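PHOX (Pseudomonas fluorescens, PDB 4A9V) hydrolyses phosphate monoesters as an alkaline phosphatase, using a cofactor of iron and calcium ions held in a beta-propeller. Local coordinates at residues G65-G70 against N89-Y94; A115-S120 against T175-A180; D210-R215 against A371-S376; A276-D281 against D437-K442; G283-Y288 against F301-K306. All coordinates share one frame; numbering follows the deposited sequence.

Contact 1 of 5, residues G65-G70 against N89-Y94; sequences GDNNDG and NEYTNY. With LI (lithium ion), chain D; FEO (mu-oxo-diiron), chain S.
Asn-67 has CG anti to its carbonyl carbon (chi1 -70°), and Asn-93 takes the same setting (chi1 -49°). The two amides therefore meet tip to tip. ND2 of Asn-93 donates to OD1 of Asn-67 at 2.9 Å, and ND2 of Asn-67 donates back to OD1 of Asn-93 at 3.0 Å. This reciprocal pair of hydrogen bonds fixes which way round both amides lie. It also sets ND2 of Asn-67 over the centre of the Tyr-91 ring, 3.1 Å above its plane. CG of Asp-66 lies anti to its backbone N, and its OD2 takes the hydroxyl of Thr-92 on the anti lone pair, OG1 to OD2 2.7 Å. A water joins the same OD2 to ND2 of Asn-93. On the backbone, Glu-90 N bonds almost straight to Asn-67 O at 3.1 Å. Asp-69 and Glu-90 then run to the metals with their carboxylate planes nearly perpendicular. Asp-69 chelates a lithium ion with both oxygens and hydrogen-bonds Thr-534. OE2 of Glu-90 binds FE1 at 2.0 Å. The two acids lie close, so the cations probably offset their repulsion. This is part of the mu-oxo-diiron site of PhoX, to which each segment brings one acid.

Contact 2 of 5, residues A115-S120 against T175-A180; sequences ACEGVS and TFQNCA. With FEO (mu-oxo-diiron), chain S.
The tight part of this contact lies where Gly-118 passes Asn-178. OD1 of Asn-178 comes to 3.2 Å from CA of Gly-118, with no hydrogen bond between the two residues. Gly-118 CA also faces the carbonyl of Thr-175, CA to O 3.5 Å, in a CA-H...O contact. The backbone angles of Gly-118 would press a side chain against the carbonyl before it. The amide of Asn-178 is held by Thr-175 of its own segment and by Thr-191. Its ND2 donates to OG1 of Thr-175 at 2.9 Å, and OG1 of Thr-175 also bonds Glu-193. Both segments lead into strands of the beta-propeller, 118-127 and 178-183, which belong to two different sheets. One residue past Asn-178, Cys-179 has SG anti to its backbone N and binds FE1 of the mu-oxo-diiron group at 2.5 Å. Glu-90 and Glu-194 bind the same iron. The other part of the contact is looser and takes in water. The extended Glu-117 reaches across with its carboxylate. OE1 accepts from Gln-177 N at 3.0 Å, with the N-H approaching from above the carboxylate plane. The same OE1 rests 3.3 Å from CB of Phe-176, whose ring leads away to meet His-246. Beyond it, one water links the polar end of the bent Gln-177 side chain, donating to OE2 of Glu-117 and to OE1 of Gln-177.

Contact 3 of 5, residues D210-R215 against A371-S376; sequences DPAQKR and ARLAAS
The Arg-215 guanidinium carries CB of Arg-372 over one face, 3.7 Å above the plane and offset toward the rim. Ser-376 meets it at the edge. NH1 and NH2 grip OG of Ser-376 end-on, at 2.9 Å from NH1 to OG and 3.0 Å from NH2 to OG, both near the guanidinium plane. The Arg-372 guanidinium is also met at its edge, by the carbonyl of Arg-215. NH1 of Arg-372 lies on a lone pair of that oxygen, NH1 to O 3.0 Å. The two guanidinium planes are 30° apart. Acids probably balance both charges: Arg-215 NE forms a salt bridge with Glu-296, and Arg-372 forms salt bridges with Asp-291 and Glu-293. Arg-372 also makes a cation-pi contact with Tyr-216. These acids would offset the repulsion between the two arginines. The contact joins two short helices, 211-216 and 371-377, on the outside of the beta-propeller. The axes of segments 211-215 and 371-376 cross at 94°, 10.1 Å apart at their closest. Asp-210 and Gln-213 close the start of the first helix as a capping box. The apolar part is small. CD1 of Leu-373 touches CB of Ala-212 at 3.8 Å, and its CD2 lies beside Arg-215, 3.7 Å from NH1. Arg-215 reaches this far because its CG is anti to the backbone N and the chain bends at chi2 (62°).

Contact 4 of 5, residues A276-D281 against D437-K442; sequences ALAETD and DDHASK. With LI (lithium ion), chain C.
An Asx turn at Asp-438, inside a type I beta turn from Asp-438 to Ser-441, meets the end of strand 276-279 in the beta-propeller. The turn lies in the loop between strands 428-434 and 443-451 of the same sheet. Among the hydrogen bonds, OD1 of Asp-438 does most. It accepts from Ala-440 N, which makes the Asx turn, and from Asp-281 N across the contact, at 2.9 Å from OD1 to each N. Both donors come from above the carboxylate plane. One water accepts from His-439 N and lies within bonding distance of Glu-279 O and Asp-281 OD1. Apolar contact follows. The methyl of Ala-278 sits over the centre of the His-439 ring in a CH-pi contact, CB 3.8 Å from the centroid. CG of His-439 lies anti to the carbonyl carbon (chi1 -70°), which places the ring, and its ND1 bonds Tyr-288. CG2 of Thr-280 packs on CB of Ala-440 at 3.7 Å. Charge comes last. The carboxylates of Asp-281 and Asp-438 stack nearly parallel, 2° apart, with CG to CG 3.3 Å. Two like charges so close would repel, though the N-H bonds to Asp-438 OD1 and waters on Asp-281 OD1 would offset part of this. A raised proton affinity is possible. CB of Glu-279 points away from 437-442, and OE2 bonds His-309. Its OE1 and OE2 chelate a lithium ion at 1.9 and 2.0 Å.

Contact 5 of 5, residues G283-Y288 against F301-K306; sequences GRAVVY and FVSRDK
Val-287 and Phe-301 lie on one face of the sheet, with CB to CB 4.3 Å. CG2 of Val-287 sits at the edge of the Phe-301 ring. Val-286 and Val-302 share the opposite face, their CG2 atoms 4.3 Å apart. These pairs belong to the beta hairpin of strands 284-290 and 296-303, part of the propeller. Val-287 and Phe-301 form an antiparallel hydrogen-bonded pair, with Val-287 N to Phe-301 O and Phe-301 N to Val-287 O both 2.8 Å. Val-286 and Val-302 form a non-hydrogen-bonded pair. Arg-284 crosses Val-302 obliquely. It bends at chi3 (-63°), which lays one guanidinium face over CG1 of Val-302, 3.3 Å from NH1. NH1 also donates to the carbonyl of Ser-303 at 3.1 Å, and NE pairs with Asp-282. Ser-303 holds OG between its backbone N and carbonyl carbon (chi1 68°). There OG accepts from Ala-285 N at 2.9 Å and donates to Asp-305 O at 2.7 Å, where the chain turns its corner. Ser-303 N also donates to Ala-285 O, so Ser-303 binds Ala-285 through both backbone and hydroxyl. Apolar pairs hold the middle of the hairpin, while one serine and one arginine tie down its polar end.

In the fold
Contacts 1 and 2 come first along the chain and touch, their centres 7 Å apart. Both reach the sheet of strands 68-76, 82-89 and 118-127 and supply ligands to the mu-oxo-diiron group. Contacts 4 and 5 form a second pair, centres 8 Å apart, in the sheet where strands 276-279 and 284-290 are neighbours. Their centres lie about 30 Å from that of contact 1, across the centre of the chain. Contact 3, between two outer helices, follows contact 2; its centre is 24 to 27 Å from the others. Its segments alternate with those of contact 4, and contact 5 lies within both spans. Contacts 1 and 2 line the metal centre, and strand 386-391 of the second sheet adds Glu-387.

Contact 1 of 5, residues G65-G70 against N89-Y94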
# COMPACT_ATOMS: atom_id res chain seq x y z
N GLY A 65 7.55 2.79 13.92
CA GLY A 65 6.58 3.81 13.58
C GLY A 65 5.16 3.35 13.81
O GLY A 65 4.90 2.23 14.28
N ASP A 66 4.22 4.25 13.53
CA ASP A 66 2.81 4.01 13.78
C ASP A 66 2.14 3.41 12.55
O ASP A 66 2.72 3.36 11.46
CB ASP A 66 2.14 5.33 14.19
CG ASP A 66 0.93 5.14 15.11
OD1 ASP A 66 0.47 3.99 15.28
OD2 ASP A 66 0.43 6.17 15.62
N ASN A 67 0.92 2.91 12.74
CA ASN A 67 0.07 2.43 11.66
C ASN A 67 0.84 1.66 10.59
O ASN A 67 0.78 1.97 9.40
CB ASN A 67 -0.78 3.57 11.10
CG ASN A 67 -1.85 4.03 12.08
OD1 ASN A 67 -2.15 3.32 13.04
ND2 ASN A 67 -2.42 5.19 11.84
N ASN A 68 1.38 0.52 10.99
CA ASN A 68 2.17 -0.28 10.07
C ASN A 68 1.32 -0.87 8.96
O ASN A 68 0.13 -1.15 9.15
CB ASN A 68 2.99 -1.36 10.79
CG ASN A 68 2.16 -2.24 11.71
OD1 ASN A 68 2.38 -2.21 12.92
ND2 ASN A 68 1.56 -3.27 11.13
N ASP A 69 1.88 -0.85 7.76
CA ASP A 69 1.11 -1.06 6.55
C ASP A 69 1.86 -2.07 5.67
O ASP A 69 2.21 -3.16 6.13
CB ASP A 69 0.85 0.31 5.88
CG ASP A 69 -0.38 0.33 5.01
OD1 ASP A 69 -0.74 -0.72 4.45
OD2 ASP A 69 -0.97 1.44 4.85
N GLY A 70 2.17 -1.74 4.42
CA GLY A 70 2.86 -2.70 3.56
C GLY A 70 4.24 -3.06 4.09
O GLY A 70 4.89 -2.25 4.75
N ASN A 89 5.16 2.67 7.65
CA ASN A 89 4.40 3.32 8.70
C ASN A 89 3.62 4.47 8.08
O ASN A 89 4.21 5.46 7.64
CB ASN A 89 5.38 3.85 9.76
CG ASN A 89 6.16 2.74 10.42
OD1 ASN A 89 7.39 2.66 10.32
ND2 ASN A 89 5.45 1.85 11.11
N GLU A 90 2.32 4.28 7.92
CA GLU A 90 1.57 5.13 6.99
C GLU A 90 1.18 6.49 7.58
O GLU A 90 1.26 7.51 6.91
CB GLU A 90 0.33 4.40 6.47
CG GLU A 90 -0.32 5.14 5.31
CD GLU A 90 -1.60 4.50 4.83
OE1 GLU A 90 -2.43 4.10 5.67
OE2 GLU A 90 -1.81 4.47 3.59
N TYR A 91 0.66 6.50 8.81
CA TYR A 91 0.17 7.73 9.41
C TYR A 91 0.08 7.50 10.91
O TYR A 91 0.61 6.51 11.41
CB TYR A 91 -1.16 8.19 8.77
CG TYR A 91 -2.37 7.34 9.06
CD1 TYR A 91 -2.56 6.12 8.42
CD2 TYR A 91 -3.38 7.80 9.89
CE1 TYR A 91 -3.72 5.38 8.60
CE2 TYR A 91 -4.53 7.06 10.09
CZ TYR A 91 -4.70 5.86 9.43
OH TYR A 91 -5.83 5.10 9.63
N THR A 92 -0.50 8.45 11.63
CA THR A 92 -0.57 8.33 13.07
C THR A 92 -1.94 8.72 13.59
O THR A 92 -2.74 9.32 12.87
CB THR A 92 0.57 9.12 13.77
OG1 THR A 92 0.56 8.85 15.18
CG2 THR A 92 0.42 10.61 13.54
N ASN A 93 -2.21 8.33 14.82
CA ASN A 93 -3.52 8.49 15.43
C ASN A 93 -3.41 9.49 16.57
O ASN A 93 -2.85 9.17 17.63
CB ASN A 93 -3.97 7.14 15.98
CG ASN A 93 -3.81 6.03 14.96
OD1 ASN A 93 -4.39 6.08 13.88
ND2 ASN A 93 -2.97 5.05 15.27
N TYR A 94 -3.78 10.74 16.32
CA TYR A 94 -3.52 11.81 17.29
C TYR A 94 -4.14 11.50 18.66
O TYR A 94 -3.60 11.92 19.69
CB TYR A 94 -4.05 13.15 16.78
CG TYR A 94 -3.32 13.71 15.56
CD1 TYR A 94 -2.03 13.32 15.24
CD2 TYR A 94 -3.92 14.68 14.78
CE1 TYR A 94 -1.35 13.90 14.18
CE2 TYR A 94 -3.24 15.28 13.73
CZ TYR A 94 -1.94 14.92 13.46
OH TYR A 94 -1.24 15.46 12.41
LI LI D . -2.49 0.64 3.47
FE1 FEO S . -2.99 3.46 2.25
FE2 FEO S . -5.13 2.96 -0.44
O FEO S . -4.50 2.61 1.35
O HOH W 1 -1.28 5.65 17.62
O HOH W 2 -3.21 1.81 3.62
O HOH W 3 -2.13 -0.48 2.09
O HOH W 4 -4.74 4.46 3.30

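Contact 2 of 5, residues A115-S120 against T175-A180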
# COMPACT_ATOMS: atom_id res chain seq x y z
N ALA A 115 7.79 11.74 12.62
CA ALA A 115 8.64 10.66 13.10
C ALA A 115 7.92 9.31 13.06
O ALA A 115 8.56 8.26 13.00
CB ALA A 115 9.11 10.95 14.52
N CYS A 116 6.60 9.34 13.19
CA CYS A 116 5.79 8.12 13.17
C CYS A 116 5.71 7.47 11.81
O CYS A 116 5.25 6.33 11.72
CB CYS A 116 4.37 8.44 13.61
SG CYS A 116 4.13 8.75 15.36
N GLU A 117 5.93 8.25 10.75
CA GLU A 117 5.68 7.79 9.39
C GLU A 117 6.98 7.47 8.69
O GLU A 117 8.05 7.88 9.14
CB GLU A 117 4.90 8.87 8.62
CG GLU A 117 3.64 9.28 9.36
CD GLU A 117 2.70 10.20 8.61
OE1 GLU A 117 2.86 10.41 7.40
OE2 GLU A 117 1.80 10.75 9.29
N GLY A 118 6.89 6.71 7.60
CA GLY A 118 8.06 6.33 6.83
C GLY A 118 8.18 4.83 6.76
O GLY A 118 7.22 4.14 6.41
N VAL A 119 9.37 4.33 7.09
CA VAL A 119 9.66 2.91 7.05
C VAL A 119 10.43 2.54 8.31
O VAL A 119 11.24 3.32 8.82
CB VAL A 119 10.46 2.54 5.77
CG1 VAL A 119 10.88 1.07 5.78
CG2 VAL A 119 9.63 2.84 4.53
N SER A 120 10.15 1.34 8.82
CA SER A 120 10.97 0.72 9.85
C SER A 120 11.62 -0.53 9.27
O SER A 120 10.92 -1.44 8.82
CB SER A 120 10.08 0.31 11.03
OG SER A 120 9.44 1.42 11.61
N THR A 175 10.05 10.68 3.62
CA THR A 175 8.97 9.97 2.98
C THR A 175 7.92 9.72 4.06
O THR A 175 8.28 9.49 5.23
CB THR A 175 9.49 8.66 2.35
OG1 THR A 175 8.45 8.01 1.62
CG2 THR A 175 10.05 7.70 3.38
N PHE A 176 6.66 9.97 3.73
CA PHE A 176 5.59 9.87 4.70
C PHE A 176 4.31 9.45 3.97
O PHE A 176 4.30 9.32 2.75
CB PHE A 176 5.41 11.19 5.49
CG PHE A 176 5.28 12.43 4.64
CD1 PHE A 176 4.07 12.76 4.05
CD2 PHE A 176 6.35 13.29 4.45
CE1 PHE A 176 3.95 13.88 3.24
CE2 PHE A 176 6.23 14.43 3.68
CZ PHE A 176 5.04 14.70 3.05
N GLN A 177 3.28 9.09 4.73
CA GLN A 177 2.06 8.52 4.16
C GLN A 177 2.41 7.31 3.29
O GLN A 177 1.75 7.00 2.29
CB GLN A 177 1.23 9.58 3.42
CG GLN A 177 0.63 10.62 4.36
CD GLN A 177 -0.60 10.17 5.16
OE1 GLN A 177 -1.06 10.91 6.03
NE2 GLN A 177 -1.24 9.09 4.74
N ASN A 178 3.31 6.50 3.83
CA ASN A 178 3.79 5.28 3.19
C ASN A 178 2.78 4.15 3.33
O ASN A 178 2.53 3.66 4.43
CB ASN A 178 5.11 4.84 3.83
CG ASN A 178 6.15 5.91 3.73
OD1 ASN A 178 6.08 6.92 4.43
ND2 ASN A 178 7.01 5.79 2.72
N CYS A 179 2.19 3.78 2.20
CA CYS A 179 1.06 2.88 2.15
C CYS A 179 1.58 1.45 1.98
O CYS A 179 1.87 0.78 2.97
CB CYS A 179 0.14 3.32 1.01
SG CYS A 179 -1.33 2.32 0.84
N ALA A 180 1.80 1.01 0.75
CA ALA A 180 2.31 -0.34 0.57
C ALA A 180 3.59 -0.35 -0.27
O ALA A 180 4.37 0.62 -0.25
CB ALA A 180 1.21 -1.27 0.04
FE1 FEO S . -2.99 3.46 2.25
FE2 FEO S . -5.13 2.96 -0.44
O FEO S . -4.50 2.61 1.35
O HOH W 5 -0.03 12.25 8.18
O HOH W 2 -3.21 1.81 3.62
O HOH W 4 -4.74 4.46 3.30

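Contact 3 of 5, residues D210-R215 against A371-S376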
# COMPACT_ATOMS: atom_id res chain seq x y z
N ASP A 210 -3.59 25.79 -8.53
CA ASP A 210 -3.62 25.64 -9.97
C ASP A 210 -4.22 24.28 -10.35
O ASP A 210 -4.55 23.47 -9.48
CB ASP A 210 -2.20 25.83 -10.55
CG ASP A 210 -1.24 24.72 -10.15
OD1 ASP A 210 -1.64 23.54 -10.14
OD2 ASP A 210 -0.02 25.00 -10.03
N PRO A 211 -4.48 24.07 -11.64
CA PRO A 211 -5.22 22.87 -12.01
C PRO A 211 -4.53 21.57 -11.60
O PRO A 211 -5.20 20.61 -11.24
CB PRO A 211 -5.34 22.99 -13.53
CG PRO A 211 -5.37 24.47 -13.77
CD PRO A 211 -4.45 25.06 -12.74
N ALA A 212 -3.20 21.53 -11.65
CA ALA A 212 -2.49 20.31 -11.28
C ALA A 212 -2.56 20.08 -9.77
O ALA A 212 -2.68 18.94 -9.31
CB ALA A 212 -1.04 20.37 -11.74
N GLN A 213 -2.49 21.16 -9.00
CA GLN A 213 -2.65 21.06 -7.56
C GLN A 213 -4.05 20.59 -7.18
O GLN A 213 -4.21 19.69 -6.36
CB GLN A 213 -2.32 22.40 -6.92
CG GLN A 213 -0.86 22.77 -7.05
CD GLN A 213 -0.57 24.22 -6.70
OE1 GLN A 213 -1.44 25.08 -6.78
NE2 GLN A 213 0.69 24.50 -6.40
N LYS A 214 -5.06 21.09 -7.89
CA LYS A 214 -6.43 20.67 -7.64
C LYS A 214 -6.66 19.20 -7.99
O LYS A 214 -7.34 18.49 -7.26
CB LYS A 214 -7.41 21.56 -8.41
CG LYS A 214 -7.53 22.95 -7.80
CD LYS A 214 -8.55 23.80 -8.52
CE LYS A 214 -8.73 25.12 -7.80
NZ LYS A 214 -9.64 26.01 -8.54
N ARG A 215 -6.06 18.73 -9.08
CA ARG A 215 -6.26 17.35 -9.50
C ARG A 215 -5.68 16.37 -8.46
O ARG A 215 -6.16 15.25 -8.33
CB ARG A 215 -5.63 17.11 -10.88
CG ARG A 215 -5.62 15.66 -11.33
CD ARG A 215 -7.02 15.05 -11.47
NE ARG A 215 -6.97 13.66 -11.95
CZ ARG A 215 -6.81 13.31 -13.22
NH1 ARG A 215 -6.79 14.24 -14.16
NH2 ARG A 215 -6.74 12.04 -13.55
N ALA A 371 1.52 13.03 -13.70
CA ALA A 371 1.14 11.81 -14.39
C ALA A 371 -0.38 11.65 -14.48
O ALA A 371 -0.88 11.15 -15.48
CB ALA A 371 1.76 10.61 -13.70
N ARG A 372 -1.12 12.06 -13.45
CA ARG A 372 -2.58 11.95 -13.50
C ARG A 372 -3.12 12.71 -14.71
O ARG A 372 -4.06 12.25 -15.36
CB ARG A 372 -3.20 12.51 -12.22
CG ARG A 372 -3.09 11.61 -11.01
CD ARG A 372 -3.86 12.18 -9.83
NE ARG A 372 -3.98 11.21 -8.76
CZ ARG A 372 -4.71 11.39 -7.67
NH1 ARG A 372 -5.31 12.56 -7.43
NH2 ARG A 372 -4.86 10.39 -6.83
N LEU A 373 -2.64 13.93 -14.91
CA LEU A 373 -3.11 14.77 -15.99
C LEU A 373 -2.74 14.18 -17.34
O LEU A 373 -3.51 14.23 -18.28
CB LEU A 373 -2.54 16.19 -15.87
CG LEU A 373 -3.12 16.99 -14.70
CD1 LEU A 373 -2.46 18.36 -14.65
CD2 LEU A 373 -4.63 17.15 -14.85
N ALA A 374 -1.53 13.64 -17.44
CA ALA A 374 -1.09 13.04 -18.70
C ALA A 374 -1.94 11.81 -19.02
O ALA A 374 -2.33 11.59 -20.17
CB ALA A 374 0.39 12.67 -18.61
N ALA A 375 -2.25 11.01 -18.00
CA ALA A 375 -3.06 9.82 -18.20
C ALA A 375 -4.49 10.17 -18.64
O ALA A 375 -5.10 9.45 -19.43
CB ALA A 375 -3.07 8.99 -16.92
N SER A 376 -5.03 11.28 -18.15
CA SER A 376 -6.32 11.74 -18.64
C SER A 376 -6.25 12.12 -20.12
O SER A 376 -7.15 11.81 -20.89
CB SER A 376 -6.83 12.92 -17.82
OG SER A 376 -7.19 12.52 -16.51

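Contact 4 of 5, residues A276-D281 against D437-K442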
# COMPACT_ATOMS: atom_id res chain seq x y z
N ALA A 276 4.11 -3.69 -7.75
CA ALA A 276 4.17 -5.14 -7.97
C ALA A 276 5.21 -5.46 -9.04
O ALA A 276 5.06 -5.05 -10.19
CB ALA A 276 2.81 -5.66 -8.40
N LEU A 277 6.25 -6.19 -8.66
CA LEU A 277 7.35 -6.50 -9.57
C LEU A 277 7.02 -7.69 -10.46
O LEU A 277 6.55 -8.73 -10.00
CB LEU A 277 8.62 -6.79 -8.78
CG LEU A 277 9.56 -5.61 -8.56
CD1 LEU A 277 10.25 -5.19 -9.84
CD2 LEU A 277 8.84 -4.44 -7.91
N ALA A 278 7.44 -7.58 -11.72
CA ALA A 278 7.45 -8.69 -12.66
C ALA A 278 8.64 -8.48 -13.59
O ALA A 278 9.43 -7.55 -13.41
CB ALA A 278 6.14 -8.73 -13.43
N GLU A 279 8.75 -9.33 -14.60
CA GLU A 279 9.88 -9.27 -15.51
C GLU A 279 9.36 -9.59 -16.90
O GLU A 279 8.57 -10.51 -17.07
CB GLU A 279 10.94 -10.28 -15.07
CG GLU A 279 12.26 -10.23 -15.84
CD GLU A 279 13.35 -11.13 -15.26
OE1 GLU A 279 13.15 -11.78 -14.21
OE2 GLU A 279 14.48 -11.12 -15.80
N THR A 280 9.79 -8.83 -17.90
CA THR A 280 9.47 -9.16 -19.29
C THR A 280 10.19 -10.44 -19.71
O THR A 280 11.15 -10.88 -19.08
CB THR A 280 9.89 -8.04 -20.25
OG1 THR A 280 11.32 -7.98 -20.31
CG2 THR A 280 9.32 -6.70 -19.84
N ASP A 281 9.75 -11.04 -20.81
CA ASP A 281 10.42 -12.22 -21.31
C ASP A 281 11.88 -11.93 -21.66
O ASP A 281 12.74 -12.79 -21.49
CB ASP A 281 9.70 -12.77 -22.54
CG ASP A 281 8.41 -13.49 -22.20
OD1 ASP A 281 7.99 -13.52 -21.02
OD2 ASP A 281 7.82 -14.08 -23.13
N ASP A 437 1.66 -14.15 -22.29
CA ASP A 437 2.27 -14.28 -20.96
C ASP A 437 3.62 -13.56 -20.86
O ASP A 437 4.44 -13.87 -20.00
CB ASP A 437 2.39 -15.75 -20.55
CG ASP A 437 1.03 -16.43 -20.43
OD1 ASP A 437 0.16 -15.87 -19.73
OD2 ASP A 437 0.81 -17.46 -21.12
N ASP A 438 3.78 -12.51 -21.68
CA ASP A 438 4.95 -11.64 -21.63
C ASP A 438 4.54 -10.30 -21.05
O ASP A 438 3.68 -9.62 -21.60
CB ASP A 438 5.51 -11.45 -23.04
CG ASP A 438 6.82 -10.69 -23.06
OD1 ASP A 438 7.25 -10.18 -21.99
OD2 ASP A 438 7.41 -10.57 -24.15
N HIS A 439 5.13 -9.93 -19.92
CA HIS A 439 4.82 -8.65 -19.29
C HIS A 439 5.29 -7.46 -20.09
O HIS A 439 4.88 -6.33 -19.79
CB HIS A 439 5.37 -8.60 -17.87
CG HIS A 439 4.65 -9.50 -16.92
ND1 HIS A 439 3.43 -9.20 -16.40
CD2 HIS A 439 4.98 -10.77 -16.45
CE1 HIS A 439 3.01 -10.23 -15.64
NE2 HIS A 439 3.96 -11.18 -15.66
N ALA A 440 6.02 -7.69 -21.17
CA ALA A 440 6.31 -6.61 -22.11
C ALA A 440 5.11 -6.21 -22.96
O ALA A 440 5.15 -5.17 -23.62
CB ALA A 440 7.48 -6.98 -23.02
N SER A 441 4.12 -7.09 -23.09
CA SER A 441 3.01 -6.83 -24.00
C SER A 441 2.23 -5.58 -23.61
O SER A 441 2.09 -5.25 -22.43
CB SER A 441 2.07 -8.03 -24.04
OG SER A 441 2.75 -9.14 -24.58
N LYS A 442 1.59 -4.99 -24.61
CA LYS A 442 0.84 -3.77 -24.43
C LYS A 442 -0.67 -4.01 -24.44
O LYS A 442 -1.43 -3.07 -24.28
CB LYS A 442 1.26 -2.74 -25.47
CG LYS A 442 2.67 -2.22 -25.19
CD LYS A 442 3.23 -1.31 -26.27
CE LYS A 442 4.75 -1.23 -26.15
NZ LYS A 442 5.34 -0.16 -26.99
LI LI C . 13.05 -12.55 -15.96
O HOH W 6 7.07 -11.85 -18.92
O HOH W 7 11.36 -13.35 -17.70
O HOH W 8 6.42 -15.34 -20.10
O HOH W 9 15.11 -13.97 -16.08

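Contact 5 of 5, residues G283-Y288 against F301-K306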
# COMPACT_ATOMS: atom_id res chain seq x y z
N GLY A 283 13.74 -9.83 -20.02
CA GLY A 283 14.51 -9.66 -18.80
C GLY A 283 14.47 -8.28 -18.16
O GLY A 283 15.23 -8.02 -17.23
N ARG A 284 13.60 -7.40 -18.64
CA ARG A 284 13.47 -6.06 -18.07
C ARG A 284 12.51 -6.05 -16.90
O ARG A 284 11.61 -6.88 -16.83
CB ARG A 284 13.03 -5.09 -19.16
CG ARG A 284 14.05 -4.99 -20.28
CD ARG A 284 13.61 -4.11 -21.43
NE ARG A 284 12.43 -4.61 -22.12
CZ ARG A 284 11.43 -3.81 -22.48
NH1 ARG A 284 11.46 -2.53 -22.14
NH2 ARG A 284 10.39 -4.29 -23.14
N ALA A 285 12.70 -5.11 -15.99
CA ALA A 285 11.83 -4.99 -14.83
C ALA A 285 10.49 -4.37 -15.21
O ALA A 285 10.44 -3.43 -16.01
CB ALA A 285 12.50 -4.17 -13.75
N VAL A 286 9.44 -4.87 -14.59
CA VAL A 286 8.09 -4.34 -14.73
C VAL A 286 7.55 -4.05 -13.34
O VAL A 286 7.72 -4.85 -12.42
CB VAL A 286 7.19 -5.36 -15.46
CG1 VAL A 286 5.76 -4.85 -15.57
CG2 VAL A 286 7.76 -5.68 -16.83
N VAL A 287 6.94 -2.89 -13.19
CA VAL A 287 6.33 -2.50 -11.92
C VAL A 287 4.89 -2.04 -12.16
O VAL A 287 4.67 -1.02 -12.80
CB VAL A 287 7.11 -1.36 -11.22
CG1 VAL A 287 6.55 -1.13 -9.83
CG2 VAL A 287 8.61 -1.66 -11.19
N TYR A 288 3.92 -2.83 -11.72
CA TYR A 288 2.51 -2.45 -11.81
C TYR A 288 2.11 -1.64 -10.57
O TYR A 288 2.51 -1.97 -9.45
CB TYR A 288 1.60 -3.68 -11.91
CG TYR A 288 1.80 -4.51 -13.16
CD1 TYR A 288 1.24 -4.12 -14.36
CD2 TYR A 288 2.47 -5.72 -13.11
CE1 TYR A 288 1.37 -4.90 -15.49
CE2 TYR A 288 2.61 -6.51 -14.24
CZ TYR A 288 2.03 -6.11 -15.43
OH TYR A 288 2.15 -6.87 -16.57
N PHE A 301 5.19 0.46 -15.17
CA PHE A 301 6.51 0.92 -15.59
C PHE A 301 7.30 -0.27 -16.12
O PHE A 301 7.29 -1.34 -15.52
CB PHE A 301 7.25 1.55 -14.41
CG PHE A 301 8.66 1.96 -14.74
CD1 PHE A 301 8.91 3.15 -15.40
CD2 PHE A 301 9.72 1.15 -14.40
CE1 PHE A 301 10.21 3.51 -15.74
CE2 PHE A 301 11.02 1.53 -14.69
CZ PHE A 301 11.26 2.71 -15.36
N VAL A 302 7.99 -0.06 -17.23
CA VAL A 302 8.88 -1.08 -17.78
C VAL A 302 10.27 -0.48 -17.96
O VAL A 302 10.42 0.55 -18.60
CB VAL A 302 8.39 -1.62 -19.13
CG1 VAL A 302 9.31 -2.72 -19.63
CG2 VAL A 302 6.95 -2.11 -19.02
N SER A 303 11.28 -1.08 -17.34
CA SER A 303 12.62 -0.51 -17.38
C SER A 303 13.21 -0.56 -18.78
O SER A 303 12.89 -1.42 -19.59
CB SER A 303 13.55 -1.20 -16.37
OG SER A 303 13.83 -2.54 -16.72
N ARG A 304 14.16 0.33 -19.01
CA ARG A 304 14.98 0.31 -20.22
C ARG A 304 15.91 -0.89 -20.22
O ARG A 304 16.04 -1.58 -21.23
CB ARG A 304 15.80 1.60 -20.30
CG ARG A 304 16.70 1.70 -21.53
CD ARG A 304 17.69 2.85 -21.39
NE ARG A 304 18.62 2.62 -20.30
CZ ARG A 304 19.43 3.53 -19.78
NH1 ARG A 304 19.38 4.79 -20.20
NH2 ARG A 304 20.24 3.20 -18.79
N ASP A 305 16.58 -1.11 -19.09
CA ASP A 305 17.65 -2.09 -19.00
C ASP A 305 17.12 -3.43 -18.50
O ASP A 305 16.16 -3.51 -17.73
CB ASP A 305 18.73 -1.58 -18.05
CG ASP A 305 19.26 -0.22 -18.45
OD1 ASP A 305 19.45 0.02 -19.66
OD2 ASP A 305 19.50 0.61 -17.54
N LYS A 306 17.80 -4.49 -18.91
CA LYS A 306 17.59 -5.80 -18.34
C LYS A 306 18.07 -5.82 -16.89
O LYS A 306 19.10 -5.22 -16.56
CB LYS A 306 18.32 -6.87 -19.16
CG LYS A 306 17.78 -7.03 -20.56
CD LYS A 306 18.58 -8.04 -21.36
CE LYS A 306 18.03 -8.20 -22.76
NZ LYS A 306 17.15 -7.07 -23.17